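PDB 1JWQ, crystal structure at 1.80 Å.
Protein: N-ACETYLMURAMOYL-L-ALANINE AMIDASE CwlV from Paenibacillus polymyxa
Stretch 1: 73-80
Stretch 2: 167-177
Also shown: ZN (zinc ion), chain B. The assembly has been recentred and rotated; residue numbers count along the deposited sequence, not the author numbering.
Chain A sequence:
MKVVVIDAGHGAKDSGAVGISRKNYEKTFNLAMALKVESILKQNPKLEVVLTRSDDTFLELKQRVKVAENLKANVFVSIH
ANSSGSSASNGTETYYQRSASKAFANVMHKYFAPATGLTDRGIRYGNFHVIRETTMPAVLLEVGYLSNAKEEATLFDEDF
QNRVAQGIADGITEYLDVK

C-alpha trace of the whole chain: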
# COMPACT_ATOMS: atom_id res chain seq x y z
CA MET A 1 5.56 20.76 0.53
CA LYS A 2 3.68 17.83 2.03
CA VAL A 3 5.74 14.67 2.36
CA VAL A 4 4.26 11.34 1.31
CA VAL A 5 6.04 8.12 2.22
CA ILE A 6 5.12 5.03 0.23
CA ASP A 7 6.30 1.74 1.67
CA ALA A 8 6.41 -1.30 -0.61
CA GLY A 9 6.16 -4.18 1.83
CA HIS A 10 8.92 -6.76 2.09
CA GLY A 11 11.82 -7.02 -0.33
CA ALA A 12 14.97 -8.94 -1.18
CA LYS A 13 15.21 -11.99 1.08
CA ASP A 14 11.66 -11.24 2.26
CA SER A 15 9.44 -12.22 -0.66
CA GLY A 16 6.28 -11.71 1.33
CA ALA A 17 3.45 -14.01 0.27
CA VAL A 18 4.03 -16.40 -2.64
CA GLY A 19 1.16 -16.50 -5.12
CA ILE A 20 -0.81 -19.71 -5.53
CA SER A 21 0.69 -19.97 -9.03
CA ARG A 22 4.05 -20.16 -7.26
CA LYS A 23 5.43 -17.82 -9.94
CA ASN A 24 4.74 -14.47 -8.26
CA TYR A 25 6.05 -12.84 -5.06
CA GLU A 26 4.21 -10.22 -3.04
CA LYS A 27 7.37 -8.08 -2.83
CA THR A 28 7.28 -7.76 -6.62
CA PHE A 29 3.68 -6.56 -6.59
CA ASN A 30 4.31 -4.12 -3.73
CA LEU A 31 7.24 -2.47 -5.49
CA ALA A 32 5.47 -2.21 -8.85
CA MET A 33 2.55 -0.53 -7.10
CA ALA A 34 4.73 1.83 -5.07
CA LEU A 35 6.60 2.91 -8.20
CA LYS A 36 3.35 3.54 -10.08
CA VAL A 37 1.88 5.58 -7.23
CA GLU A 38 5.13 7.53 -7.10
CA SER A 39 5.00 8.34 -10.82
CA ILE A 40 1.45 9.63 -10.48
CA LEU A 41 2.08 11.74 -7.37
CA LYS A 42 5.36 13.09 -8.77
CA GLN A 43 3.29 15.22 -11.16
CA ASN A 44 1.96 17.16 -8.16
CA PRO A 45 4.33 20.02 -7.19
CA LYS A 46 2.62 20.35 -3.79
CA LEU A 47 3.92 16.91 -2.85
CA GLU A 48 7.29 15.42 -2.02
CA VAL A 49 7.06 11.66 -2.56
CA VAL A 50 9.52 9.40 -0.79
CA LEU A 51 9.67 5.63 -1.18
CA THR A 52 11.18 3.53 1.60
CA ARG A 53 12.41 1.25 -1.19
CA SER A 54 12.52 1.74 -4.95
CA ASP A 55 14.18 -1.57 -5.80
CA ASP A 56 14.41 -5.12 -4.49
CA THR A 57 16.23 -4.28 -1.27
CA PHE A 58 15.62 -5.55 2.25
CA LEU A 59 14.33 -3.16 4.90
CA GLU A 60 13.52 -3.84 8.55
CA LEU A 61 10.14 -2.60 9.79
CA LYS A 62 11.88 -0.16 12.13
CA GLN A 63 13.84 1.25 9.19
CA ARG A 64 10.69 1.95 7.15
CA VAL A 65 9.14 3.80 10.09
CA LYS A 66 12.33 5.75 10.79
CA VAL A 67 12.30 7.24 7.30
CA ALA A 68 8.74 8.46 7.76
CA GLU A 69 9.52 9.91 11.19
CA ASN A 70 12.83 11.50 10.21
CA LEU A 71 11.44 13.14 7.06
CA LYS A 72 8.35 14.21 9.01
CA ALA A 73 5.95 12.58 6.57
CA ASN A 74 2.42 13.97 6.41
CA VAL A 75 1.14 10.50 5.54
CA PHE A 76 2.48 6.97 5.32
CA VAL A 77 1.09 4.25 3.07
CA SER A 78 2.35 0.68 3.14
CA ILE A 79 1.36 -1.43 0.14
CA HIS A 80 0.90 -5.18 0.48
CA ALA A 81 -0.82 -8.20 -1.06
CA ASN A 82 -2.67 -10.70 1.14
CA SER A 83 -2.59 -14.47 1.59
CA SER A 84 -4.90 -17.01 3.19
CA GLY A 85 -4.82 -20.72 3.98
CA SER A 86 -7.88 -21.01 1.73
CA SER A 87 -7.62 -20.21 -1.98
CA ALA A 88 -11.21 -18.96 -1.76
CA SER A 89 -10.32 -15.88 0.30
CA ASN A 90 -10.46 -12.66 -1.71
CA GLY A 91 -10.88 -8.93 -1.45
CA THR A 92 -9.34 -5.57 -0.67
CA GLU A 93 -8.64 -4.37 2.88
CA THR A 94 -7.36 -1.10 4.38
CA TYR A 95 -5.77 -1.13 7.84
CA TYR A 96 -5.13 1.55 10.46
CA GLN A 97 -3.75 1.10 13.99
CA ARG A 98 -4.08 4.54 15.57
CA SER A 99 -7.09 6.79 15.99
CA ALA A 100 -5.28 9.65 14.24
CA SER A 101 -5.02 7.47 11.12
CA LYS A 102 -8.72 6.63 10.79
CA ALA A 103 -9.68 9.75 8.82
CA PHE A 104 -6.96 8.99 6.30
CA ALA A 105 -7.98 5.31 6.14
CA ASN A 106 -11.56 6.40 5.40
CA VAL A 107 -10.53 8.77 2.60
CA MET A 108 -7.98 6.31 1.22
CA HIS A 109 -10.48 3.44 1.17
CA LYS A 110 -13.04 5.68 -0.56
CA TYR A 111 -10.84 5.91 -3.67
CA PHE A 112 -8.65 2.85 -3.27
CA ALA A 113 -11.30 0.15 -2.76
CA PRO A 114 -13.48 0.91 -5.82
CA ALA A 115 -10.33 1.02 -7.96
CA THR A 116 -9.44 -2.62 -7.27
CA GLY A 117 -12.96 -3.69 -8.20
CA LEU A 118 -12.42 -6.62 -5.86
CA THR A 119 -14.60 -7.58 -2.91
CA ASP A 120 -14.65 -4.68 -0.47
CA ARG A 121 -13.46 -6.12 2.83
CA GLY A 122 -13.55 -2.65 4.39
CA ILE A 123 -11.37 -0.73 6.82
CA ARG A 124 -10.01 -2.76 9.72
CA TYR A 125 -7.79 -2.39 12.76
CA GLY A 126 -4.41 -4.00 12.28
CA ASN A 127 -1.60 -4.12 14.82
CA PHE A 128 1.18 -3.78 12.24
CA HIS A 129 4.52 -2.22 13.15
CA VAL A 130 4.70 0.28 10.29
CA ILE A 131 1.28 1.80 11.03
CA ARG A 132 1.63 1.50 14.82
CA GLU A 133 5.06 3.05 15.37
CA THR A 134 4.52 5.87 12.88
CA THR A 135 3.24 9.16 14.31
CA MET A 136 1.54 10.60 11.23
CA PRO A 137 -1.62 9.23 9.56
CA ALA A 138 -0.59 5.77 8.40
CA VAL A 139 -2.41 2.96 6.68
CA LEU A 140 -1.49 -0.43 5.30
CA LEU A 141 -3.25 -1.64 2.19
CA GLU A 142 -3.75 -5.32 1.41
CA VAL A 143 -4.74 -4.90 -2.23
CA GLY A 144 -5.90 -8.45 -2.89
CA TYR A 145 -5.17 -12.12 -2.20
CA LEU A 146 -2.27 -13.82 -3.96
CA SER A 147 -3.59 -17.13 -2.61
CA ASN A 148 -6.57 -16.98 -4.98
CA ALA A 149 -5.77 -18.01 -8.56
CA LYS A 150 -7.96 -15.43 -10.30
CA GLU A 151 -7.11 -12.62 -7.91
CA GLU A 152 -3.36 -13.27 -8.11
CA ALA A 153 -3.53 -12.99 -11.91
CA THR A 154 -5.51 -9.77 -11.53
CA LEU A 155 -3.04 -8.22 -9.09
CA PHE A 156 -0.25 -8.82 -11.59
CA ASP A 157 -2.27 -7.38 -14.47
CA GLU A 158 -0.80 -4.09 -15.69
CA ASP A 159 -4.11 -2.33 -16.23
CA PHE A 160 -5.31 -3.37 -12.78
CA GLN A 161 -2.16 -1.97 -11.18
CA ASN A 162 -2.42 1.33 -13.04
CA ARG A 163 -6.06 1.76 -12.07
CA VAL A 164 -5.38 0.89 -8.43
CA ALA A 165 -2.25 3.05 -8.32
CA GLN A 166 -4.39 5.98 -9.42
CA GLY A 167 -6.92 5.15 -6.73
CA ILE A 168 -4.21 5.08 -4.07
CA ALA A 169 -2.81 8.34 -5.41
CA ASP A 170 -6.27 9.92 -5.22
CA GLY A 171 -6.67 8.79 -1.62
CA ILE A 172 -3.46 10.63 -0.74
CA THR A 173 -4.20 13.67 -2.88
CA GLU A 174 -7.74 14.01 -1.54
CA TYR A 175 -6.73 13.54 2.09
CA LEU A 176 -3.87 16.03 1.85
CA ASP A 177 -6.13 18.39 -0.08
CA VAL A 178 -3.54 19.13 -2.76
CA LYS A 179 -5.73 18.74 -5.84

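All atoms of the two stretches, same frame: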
# COMPACT_ATOMS: atom_id res chain seq x y z
N ALA A 73 6.98 12.83 7.56
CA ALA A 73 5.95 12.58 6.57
C ALA A 73 4.58 13.07 7.04
O ALA A 73 4.28 13.07 8.23
CB ALA A 73 5.88 11.08 6.26
N ASN A 74 3.76 13.51 6.09
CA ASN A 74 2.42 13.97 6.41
C ASN A 74 1.51 12.74 6.42
O ASN A 74 0.52 12.69 7.14
CB ASN A 74 1.94 14.99 5.37
CG ASN A 74 2.67 16.31 5.48
OD1 ASN A 74 3.85 16.41 5.13
ND2 ASN A 74 1.99 17.33 5.98
N VAL A 75 1.87 11.76 5.60
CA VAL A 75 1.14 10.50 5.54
C VAL A 75 2.09 9.37 5.21
O VAL A 75 3.15 9.58 4.63
CB VAL A 75 0.01 10.50 4.49
CG1 VAL A 75 -1.04 11.54 4.85
CG2 VAL A 75 0.58 10.76 3.10
N PHE A 76 1.69 8.16 5.58
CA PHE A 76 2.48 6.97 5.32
C PHE A 76 1.54 5.90 4.78
O PHE A 76 0.47 5.66 5.35
CB PHE A 76 3.13 6.50 6.63
CG PHE A 76 3.93 5.23 6.51
CD1 PHE A 76 3.33 4.00 6.70
CD2 PHE A 76 5.30 5.28 6.25
CE1 PHE A 76 4.07 2.82 6.63
CE2 PHE A 76 6.06 4.11 6.18
CZ PHE A 76 5.44 2.88 6.38
N VAL A 77 1.91 5.29 3.67
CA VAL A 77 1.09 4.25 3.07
C VAL A 77 1.96 3.04 2.78
O VAL A 77 2.93 3.14 2.03
CB VAL A 77 0.44 4.71 1.75
CG1 VAL A 77 -0.39 3.58 1.16
CG2 VAL A 77 -0.43 5.94 1.98
N SER A 78 1.61 1.91 3.38
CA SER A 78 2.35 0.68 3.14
C SER A 78 1.48 -0.16 2.22
O SER A 78 0.30 -0.35 2.47
CB SER A 78 2.60 -0.05 4.46
OG SER A 78 3.48 -1.15 4.25
N ILE A 79 2.08 -0.64 1.13
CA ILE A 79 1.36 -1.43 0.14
C ILE A 79 1.74 -2.90 0.23
O ILE A 79 2.92 -3.26 0.21
CB ILE A 79 1.64 -0.91 -1.28
CG1 ILE A 79 1.19 0.55 -1.39
CG2 ILE A 79 0.88 -1.76 -2.29
CD1 ILE A 79 1.47 1.19 -2.75
N HIS A 80 0.72 -3.74 0.34
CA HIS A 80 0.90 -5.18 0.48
C HIS A 80 -0.12 -5.96 -0.33
O HIS A 80 -1.05 -5.40 -0.90
CB HIS A 80 0.74 -5.57 1.96
CG HIS A 80 1.86 -5.11 2.83
ND1 HIS A 80 2.84 -5.97 3.29
CD2 HIS A 80 2.16 -3.90 3.34
CE1 HIS A 80 3.70 -5.30 4.04
NE2 HIS A 80 3.30 -4.04 4.09
N GLY A 167 -6.00 5.09 -7.85
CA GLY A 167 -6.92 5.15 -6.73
C GLY A 167 -6.17 5.48 -5.45
O GLY A 167 -6.62 6.30 -4.65
N ILE A 168 -5.03 4.84 -5.26
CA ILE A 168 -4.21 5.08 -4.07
C ILE A 168 -3.71 6.52 -4.09
O ILE A 168 -3.72 7.22 -3.07
CB ILE A 168 -3.02 4.09 -4.02
CG1 ILE A 168 -3.56 2.67 -3.84
CG2 ILE A 168 -2.07 4.45 -2.89
CD1 ILE A 168 -2.48 1.58 -3.85
N ALA A 169 -3.29 6.98 -5.27
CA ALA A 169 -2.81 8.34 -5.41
C ALA A 169 -3.92 9.32 -5.05
O ALA A 169 -3.69 10.30 -4.35
CB ALA A 169 -2.33 8.58 -6.85
N ASP A 170 -5.14 9.05 -5.52
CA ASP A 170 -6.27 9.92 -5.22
C ASP A 170 -6.53 9.97 -3.72
O ASP A 170 -6.79 11.04 -3.16
CB ASP A 170 -7.53 9.44 -5.95
CG ASP A 170 -7.49 9.70 -7.44
OD1 ASP A 170 -8.36 9.18 -8.16
OD2 ASP A 170 -6.58 10.42 -7.90
N GLY A 171 -6.45 8.82 -3.06
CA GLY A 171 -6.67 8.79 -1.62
C GLY A 171 -5.73 9.74 -0.91
O GLY A 171 -6.13 10.46 0.01
N ILE A 172 -4.47 9.76 -1.34
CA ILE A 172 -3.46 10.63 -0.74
C ILE A 172 -3.71 12.09 -1.10
O ILE A 172 -3.67 12.97 -0.25
CB ILE A 172 -2.05 10.22 -1.21
CG1 ILE A 172 -1.71 8.84 -0.64
CG2 ILE A 172 -1.03 11.27 -0.79
CD1 ILE A 172 -0.54 8.16 -1.32
N THR A 173 -3.96 12.33 -2.38
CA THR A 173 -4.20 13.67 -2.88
C THR A 173 -5.43 14.29 -2.22
O THR A 173 -5.41 15.45 -1.80
CB THR A 173 -4.40 13.66 -4.40
OG1 THR A 173 -3.23 13.11 -5.01
CG2 THR A 173 -4.63 15.07 -4.92
N GLU A 174 -6.51 13.52 -2.14
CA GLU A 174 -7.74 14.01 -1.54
C GLU A 174 -7.56 14.28 -0.06
O GLU A 174 -7.99 15.32 0.43
CB GLU A 174 -8.88 13.00 -1.74
CG GLU A 174 -9.33 12.82 -3.18
CD GLU A 174 -10.17 13.98 -3.69
OE1 GLU A 174 -10.55 14.85 -2.88
OE2 GLU A 174 -10.47 14.00 -4.90
N TYR A 175 -6.93 13.36 0.66
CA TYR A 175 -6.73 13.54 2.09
C TYR A 175 -5.86 14.75 2.40
O TYR A 175 -6.15 15.51 3.32
CB TYR A 175 -6.09 12.30 2.72
CG TYR A 175 -5.94 12.44 4.22
CD1 TYR A 175 -7.05 12.41 5.06
CD2 TYR A 175 -4.68 12.66 4.80
CE1 TYR A 175 -6.93 12.60 6.44
CE2 TYR A 175 -4.55 12.84 6.18
CZ TYR A 175 -5.68 12.81 6.99
OH TYR A 175 -5.55 12.99 8.35
N LEU A 176 -4.78 14.91 1.64
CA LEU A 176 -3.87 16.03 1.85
C LEU A 176 -4.37 17.32 1.23
O LEU A 176 -3.75 18.37 1.38
CB LEU A 176 -2.49 15.68 1.30
CG LEU A 176 -1.76 14.59 2.10
CD1 LEU A 176 -0.41 14.30 1.47
CD2 LEU A 176 -1.59 15.05 3.55
N ASP A 177 -5.51 17.23 0.54
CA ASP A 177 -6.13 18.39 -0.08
C ASP A 177 -5.15 19.18 -0.94
O ASP A 177 -4.99 20.39 -0.78
CB ASP A 177 -6.74 19.28 1.01
CG ASP A 177 -7.65 20.36 0.46
OD1 ASP A 177 -8.32 20.12 -0.57
OD2 ASP A 177 -7.70 21.45 1.07
ZN ZN B . 2.81 -8.14 3.14
O HOH W 1 0.93 -8.85 3.39
O HOH W 2 2.81 -8.35 5.38

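One strand does two unrelated jobs here: its alternate side chains pack against a helix through carbon alone, while His-80, the last residue of this stretch, holds a zinc ion through a ring that takes no part in that packing. His-80 ND1 lies 2.2 Å from the zinc ZN, whose shell also holds two waters and two atoms from elsewhere in the structure. The other ring nitrogen points back along the strand, and His-80 NE2 donates a weak hydrogen bond to Ser-78 OG at 2.9 Å; the N-H...acceptor angle of 125° is what makes it weak.

No hydrogen bond crosses between the stretches. The strand and helix run nearly antiparallel, at 164°, with their axes 10.5 Å apart at closest approach, so moving up the strand means moving back down the helix. The pairing follows that order: Val-75 meets Tyr-175, Leu-176 and Ile-172, Val-77 meets Ile-172 and Ile-168, and Ile-79 meets Ile-168. The strand supplies every second residue, as its alternation demands, and the helix supplies positions 168, 172, 175 and 176, spacings of four, three and one that keep them on one side of the helix.

Val-75 is the busiest member and has the largest covered area, 67 Å². Its CG1 lies 3.8 Å from Tyr-175 CD2 and 3.8 Å from Leu-176 CD2, while its CG2 reaches Ile-172 CG2 at 4.2 Å. Both methyls meet Leu-176, since Val-75 CG2 also lies 4.0 Å from Leu-176 CD1. The tyrosine ring meets CG1 obliquely. Asn-74 adds a marginal contact through its aliphatic carbon, with CB 4.0 Å from Leu-176 CD2; its OD1 is hydrogen-bonded elsewhere in the structure.

Further along, Val-77 CG2 sits 4.0 Å from Ile-172 CD1, and Val-77 CG1 makes a looser approach to Ile-168 CG2 at 4.5 Å. The row closes with Ile-79 CD1 against Ile-168 CD1 at 4.1 Å. All three isoleucines adopt chi1 m and chi2 t, an extended form that carries CD1 well out from the backbone. That reach serves Ile-172 CD1 against Val-77 CG2 and the CD1 pair of Ile-79 and Ile-168; the nearest CA atoms, Val-75 CA and Ile-172 CA, are 7.8 Å apart, and there the closest approach is between the CG2 atoms.

The rule to read is division by face. Phe-76 points away from the helix and Gly-171 lies out of reach of the strand. Asp-177 is the first residue to leave helical phi/psi, and its positive phi of 51° belongs to a Schellman motif just beyond the last packed residue, Leu-176.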